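Local coordinates for tyrocidine synthetase 3 (Brevibacillus brevis, PDB 2JGP), which probably forms peptide bonds in the nonribosomal assembly of the antibiotic tyrocidine, through a condensation domain joined here to a peptidyl carrier domain, at residues M220-S225 with V368-N373. Numbering follows the deposited sequence.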
ATOM      1  N   MET A 220      14.930   7.343  -8.831  1.00 62.07           N
ATOM      2  CA  MET A 220      15.488   6.813  -7.600  1.00 61.99           C
ATOM      3  C   MET A 220      15.204   5.335  -7.560  1.00 61.81           C
ATOM      4  O   MET A 220      14.353   4.840  -8.313  1.00 61.70           O
ATOM      5  CB  MET A 220      14.906   7.528  -6.367  1.00 62.43           C
ATOM      6  CG  MET A 220      13.424   7.291  -6.103  1.00 63.23           C
ATOM      7  SD  MET A 220      12.693   8.481  -4.940  1.00 65.36           S
ATOM      8  CE  MET A 220      12.366   9.867  -6.036  1.00 66.74           C
ATOM      9  N   HIS A 221      15.933   4.626  -6.704  1.00 61.36           N
ATOM     10  CA  HIS A 221      15.817   3.188  -6.639  1.00 61.06           C
ATOM     11  C   HIS A 221      14.750   2.796  -5.618  1.00 61.02           C
ATOM     12  O   HIS A 221      14.670   3.382  -4.545  1.00 60.50           O
ATOM     13  CB  HIS A 221      17.157   2.554  -6.288  1.00 61.38           C
ATOM     14  CG  HIS A 221      17.197   1.085  -6.548  1.00 60.54           C
ATOM     15  ND1 HIS A 221      16.796   0.156  -5.612  1.00 60.15           N
ATOM     16  CD2 HIS A 221      17.547   0.382  -7.651  1.00 60.73           C
ATOM     17  CE1 HIS A 221      16.918  -1.056  -6.119  1.00 60.20           C
ATOM     18  NE2 HIS A 221      17.373  -0.948  -7.354  1.00 60.03           N
ATOM     19  N   HIS A 222      13.938   1.799  -5.962  1.00 60.73           N
ATOM     20  CA  HIS A 222      12.781   1.433  -5.136  1.00 61.03           C
ATOM     21  C   HIS A 222      13.159   0.874  -3.757  1.00 61.14           C
ATOM     22  O   HIS A 222      12.301   0.783  -2.875  1.00 61.14           O
ATOM     23  CB  HIS A 222      11.873   0.433  -5.870  1.00 61.22           C
ATOM     24  CG  HIS A 222      10.415   0.608  -5.563  1.00 61.99           C
ATOM     25  ND1 HIS A 222       9.945   0.791  -4.280  1.00 61.51           N
ATOM     26  CD2 HIS A 222       9.328   0.644  -6.370  1.00 62.49           C
ATOM     27  CE1 HIS A 222       8.629   0.913  -4.308  1.00 62.77           C
ATOM     28  NE2 HIS A 222       8.230   0.840  -5.565  1.00 62.41           N
ATOM     29  N   SER A 223      14.425   0.505  -3.568  1.00 61.16           N
ATOM     30  CA  SER A 223      14.919   0.021  -2.268  1.00 61.22           C
ATOM     31  C   SER A 223      14.946   1.098  -1.179  1.00 61.19           C
ATOM     32  O   SER A 223      15.017   0.779   0.012  1.00 61.46           O
ATOM     33  CB  SER A 223      16.327  -0.574  -2.415  1.00 61.26           C
ATOM     34  OG  SER A 223      17.245   0.410  -2.868  1.00 61.47           O
ATOM     35  N   ILE A 224      14.905   2.368  -1.578  1.00 61.43           N
ATOM     36  CA  ILE A 224      14.942   3.488  -0.619  1.00 61.58           C
ATOM     37  C   ILE A 224      13.737   4.432  -0.735  1.00 61.64           C
ATOM     38  O   ILE A 224      13.737   5.539  -0.191  1.00 61.68           O
ATOM     39  CB  ILE A 224      16.300   4.253  -0.700  1.00 61.68           C
ATOM     40  CG1 ILE A 224      16.633   4.732  -2.115  1.00 62.25           C
ATOM     41  CG2 ILE A 224      17.424   3.359  -0.216  1.00 61.22           C
ATOM     42  CD1 ILE A 224      15.775   5.854  -2.616  1.00 62.83           C
ATOM     43  N   SER A 225      12.692   3.982  -1.420  1.00 61.58           N
ATOM     44  CA  SER A 225      11.520   4.820  -1.644  1.00 61.64           C
ATOM     45  C   SER A 225      10.275   3.986  -1.936  1.00 61.65           C
ATOM     46  O   SER A 225      10.337   2.755  -1.981  1.00 61.36           O
ATOM     47  CB  SER A 225      11.800   5.798  -2.788  1.00 61.83           C
ATOM     48  OG  SER A 225      10.818   6.805  -2.863  1.00 62.14           O
ATOM     49  N   VAL A 368      10.730   8.788   4.241  1.00 61.22           N
ATOM     50  CA  VAL A 368      11.077   8.344   2.896  1.00 61.17           C
ATOM     51  C   VAL A 368      11.735   6.952   2.966  1.00 61.41           C
ATOM     52  O   VAL A 368      12.775   6.772   3.592  1.00 61.59           O
ATOM     53  CB  VAL A 368      11.998   9.378   2.214  1.00 61.42           C
ATOM     54  CG1 VAL A 368      12.491   8.880   0.860  1.00 61.20           C
ATOM     55  CG2 VAL A 368      11.257  10.722   2.080  1.00 61.11           C
ATOM     56  N   GLY A 369      11.109   5.967   2.337  1.00 61.17           N
ATOM     57  CA  GLY A 369      11.582   4.587   2.410  1.00 61.41           C
ATOM     58  C   GLY A 369      10.583   3.631   1.795  1.00 61.44           C
ATOM     59  O   GLY A 369       9.513   4.045   1.326  1.00 61.58           O
ATOM     60  N   MET A 370      10.934   2.352   1.811  1.00 61.59           N
ATOM     61  CA  MET A 370      10.126   1.308   1.205  1.00 61.80           C
ATOM     62  C   MET A 370       9.207   0.676   2.261  1.00 61.65           C
ATOM     63  O   MET A 370       9.645  -0.180   3.037  1.00 61.44           O
ATOM     64  CB  MET A 370      11.043   0.249   0.587  1.00 62.33           C
ATOM     65  CG  MET A 370      10.328  -0.968   0.047  1.00 63.29           C
ATOM     66  SD  MET A 370       9.009  -0.533  -1.092  1.00 65.52           S
ATOM     67  CE  MET A 370       8.233  -2.136  -1.292  1.00 66.58           C
ATOM     68  N   PHE A 371       7.945   1.101   2.287  1.00 61.69           N
ATOM     69  CA  PHE A 371       6.964   0.593   3.265  1.00 61.80           C
ATOM     70  C   PHE A 371       5.834  -0.228   2.644  1.00 61.95           C
ATOM     71  O   PHE A 371       5.273  -1.116   3.304  1.00 61.81           O
ATOM     72  CB  PHE A 371       6.359   1.751   4.060  1.00 62.00           C
ATOM     73  CG  PHE A 371       7.323   2.400   5.015  1.00 62.47           C
ATOM     74  CD1 PHE A 371       7.944   3.603   4.692  1.00 61.50           C
ATOM     75  CD2 PHE A 371       7.610   1.809   6.235  1.00 62.67           C
ATOM     76  CE1 PHE A 371       8.836   4.201   5.572  1.00 61.82           C
ATOM     77  CE2 PHE A 371       8.499   2.400   7.115  1.00 62.70           C
ATOM     78  CZ  PHE A 371       9.113   3.603   6.781  1.00 62.20           C
ATOM     79  N   VAL A 372       5.497   0.060   1.391  1.00 61.27           N
ATOM     80  CA  VAL A 372       4.354  -0.571   0.748  1.00 61.33           C
ATOM     81  C   VAL A 372       4.417  -2.096   0.883  1.00 61.40           C
ATOM     82  O   VAL A 372       5.457  -2.704   0.665  1.00 61.07           O
ATOM     83  CB  VAL A 372       4.206  -0.131  -0.730  1.00 61.22           C
ATOM     84  CG1 VAL A 372       5.402  -0.577  -1.559  1.00 61.44           C
ATOM     85  CG2 VAL A 372       2.909  -0.668  -1.312  1.00 61.67           C
ATOM     86  N   ASN A 373       3.302  -2.675   1.307  1.00 61.77           N
ATOM     87  CA  ASN A 373       3.171  -4.109   1.567  1.00 62.68           C
ATOM     88  C   ASN A 373       1.964  -4.560   0.769  1.00 62.54           C
ATOM     89  O   ASN A 373       1.142  -3.734   0.391  1.00 62.92           O
ATOM     90  CB  ASN A 373       2.942  -4.348   3.070  1.00 62.84           C
ATOM     91  CG  ASN A 373       3.142  -5.809   3.498  1.00 64.44           C
ATOM     92  OD1 ASN A 373       3.749  -6.619   2.789  1.00 65.75           O
ATOM     93  ND2 ASN A 373       2.644  -6.137   4.695  1.00 65.97           N
TER
HETATM   94  O   HOH W   1      13.650   2.037   2.241  1.00 33.72           O
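H222 meets M370 where HHxxxDG, the active-site motif of condensation domains, comes up against the loop between strands 350-356 and 373-379, a worked example of a signature motif packed by a segment distant in sequence. These domains belong to the chloramphenicol acetyltransferase-like clan, in which the second histidine of the motif, here H222, is generally thought to serve the reaction. The first histidine, H221, braces its own turn: its ND1 accepts the backbone N-H of S223, N to ND1 3.1 Å, the donor lying 29° out of the ring plane, while D110 holds NE2. H222 meets sulfur obliquely. M370 runs CG anti to its backbone N (chi1 174°) and then bends at chi2, which brings SD to 3.5 Å from H222 CE1. A sulfate near NE2 of H222, probably from the crystallisation liquor, is consistent with a pocket here. S223 joins the segments through a water, which donates to S223 O (2.9 Å) and accepts from M370 N (2.8 Å), so that two backbone groups too far apart to bond directly are linked. The carbonyl of I224 has no conventional partner: I224 O receives instead a CA-H contact from G369 CA at 3.5 Å, with V368 CG1 alongside. S225 repeats the pattern one residue on, its O lying 3.5 Å from M370 CA. Immediately beyond it, OD2 of the motif aspartate D226 accepts the backbone N-H groups of both F371 and V372.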